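Side-chain contact in chitinase (Thermococcus chitonophagus, PDB 5XSW), which probably hydrolyses chitin as an endochitinase, its catalytic domain here binding a glycan and preceded by a small beta-sheet domain: residues S48-Y51 / G55-V58. Sequence-based numbering, arbitrary orientation.
Sequences SIKY and GEPV
With its CG anti to the carbonyl carbon (chi1 -64°), Y51 swings its ring off the end of its strand and across the 55-57 backbone, where P57 meets it from the opposite direction; I49 CG2, anti to the backbone N, is put beside P57 CG at 3.8 Å, these two side chains crossing at about a right angle. P57 CD sits over the centre of one ring face, 3.6 Å from the Y51 ring centroid, a CH-pi contact made by the proline CD methylene. The phenol oxygen ends beside the pyrrolidine, Y51 OH 3.3 Å from P57 CB. The backbones are tied where the strand ends: Y51 N donates to G55 O at 2.9 Å in a fairly straight bond (161°), approaching from a direction tilted from the carbonyl plane. Nearer the start of the 48-51 segment, one water accepts from I49 N and lies 3.1 Å from E56 OE2, while a second lies between I49 O and P57 O. The extended K50 and E56 chains pass obliquely; their opposite charges, with K50 NZ 5.3 Å from E56 OE2, may attract weakly without forming a salt bridge. The contact belongs to the small beta domain, far from the bound glycan, and the bond from Y51 N to G55 O closes the first part of the loop that leads from strand 45-51 to strand 58-62, which lie in different sheets. I49 and Y51 also pack on I84 of strand 80-89, R73 makes a cation-pi contact with the Y51 ring, and both I49 and P57 rest on I68 of strand 65-69.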
loop_
_atom_site.group_PDB
_atom_site.type_symbol
_atom_site.label_atom_id
_atom_site.label_comp_id
_atom_site.label_asym_id
_atom_site.label_seq_id
_atom_site.Cartn_x
_atom_site.Cartn_y
_atom_site.Cartn_z
ATOM N N SER A 48 -8.821 -25.269 -31.340
ATOM C CA SER A 48 -7.973 -25.198 -30.158
ATOM C C SER A 48 -7.127 -23.912 -30.134
ATOM O O SER A 48 -6.706 -23.408 -31.180
ATOM C CB SER A 48 -7.034 -26.390 -30.122
ATOM O OG SER A 48 -6.022 -26.159 -31.083
ATOM N N ILE A 49 -6.870 -23.400 -28.930
ATOM C CA ILE A 49 -5.939 -22.299 -28.743
ATOM C C ILE A 49 -5.019 -22.735 -27.609
ATOM O O ILE A 49 -5.504 -22.997 -26.494
ATOM C CB ILE A 49 -6.672 -20.986 -28.375
ATOM C CG1 ILE A 49 -7.675 -20.595 -29.450
ATOM C CG2 ILE A 49 -5.678 -19.860 -28.099
ATOM C CD1 ILE A 49 -8.395 -19.253 -29.173
ATOM N N LYS A 50 -3.734 -22.865 -27.904
ATOM C CA LYS A 50 -2.763 -23.398 -26.937
ATOM C C LYS A 50 -1.516 -22.572 -26.949
ATOM O O LYS A 50 -1.256 -21.862 -27.931
ATOM C CB LYS A 50 -2.409 -24.855 -27.260
ATOM C CG LYS A 50 -3.632 -25.781 -27.243
ATOM C CD LYS A 50 -3.216 -27.229 -27.521
ATOM C CE LYS A 50 -4.367 -28.196 -27.289
ATOM N NZ LYS A 50 -3.916 -29.619 -27.437
ATOM N N TYR A 51 -0.731 -22.629 -25.871
ATOM C CA TYR A 51 0.565 -21.949 -25.895
ATOM C C TYR A 51 1.559 -22.825 -26.589
ATOM O O TYR A 51 1.505 -24.035 -26.431
ATOM C CB TYR A 51 1.108 -21.626 -24.494
ATOM C CG TYR A 51 0.268 -20.654 -23.714
ATOM C CD1 TYR A 51 0.105 -19.332 -24.158
ATOM C CD2 TYR A 51 -0.326 -21.033 -22.530
ATOM C CE1 TYR A 51 -0.670 -18.434 -23.447
ATOM C CE2 TYR A 51 -1.098 -20.142 -21.797
ATOM C CZ TYR A 51 -1.254 -18.840 -22.261
ATOM O OH TYR A 51 -2.004 -17.957 -21.550
ATOM N N GLY A 55 0.626 -25.847 -22.156
ATOM C CA GLY A 55 -0.514 -25.234 -21.495
ATOM C C GLY A 55 -1.396 -24.495 -22.494
ATOM O O GLY A 55 -1.105 -24.452 -23.681
ATOM N N GLU A 56 -2.475 -23.906 -22.011
ATOM C CA GLU A 56 -3.374 -23.162 -22.868
ATOM C C GLU A 56 -4.025 -22.022 -22.084
ATOM O O GLU A 56 -4.347 -22.174 -20.899
ATOM C CB GLU A 56 -4.448 -24.089 -23.454
ATOM C CG GLU A 56 -5.456 -24.639 -22.431
ATOM C CD GLU A 56 -6.414 -25.689 -23.016
ATOM O OE1 GLU A 56 -7.386 -26.075 -22.325
ATOM O OE2 GLU A 56 -6.208 -26.122 -24.169
ATOM N N PRO A 57 -4.246 -20.884 -22.754
ATOM C CA PRO A 57 -5.064 -19.833 -22.164
ATOM C C PRO A 57 -6.516 -20.247 -22.123
ATOM O O PRO A 57 -6.861 -21.338 -22.538
ATOM C CB PRO A 57 -4.843 -18.647 -23.117
ATOM C CG PRO A 57 -4.629 -19.326 -24.465
ATOM C CD PRO A 57 -3.788 -20.531 -24.114
ATOM N N VAL A 58 -7.360 -19.372 -21.599
ATOM C CA VAL A 58 -8.801 -19.528 -21.628
ATOM C C VAL A 58 -9.328 -18.734 -22.833
ATOM O O VAL A 58 -8.732 -17.715 -23.201
ATOM C CB VAL A 58 -9.438 -18.997 -20.312
ATOM C CG1 VAL A 58 -10.943 -18.804 -20.449
ATOM C CG2 VAL A 58 -9.086 -19.913 -19.150
HETATM O O HOH W 1 -7.819 -25.333 -26.718
HETATM O O HOH W 2 -7.472 -22.752 -24.951
#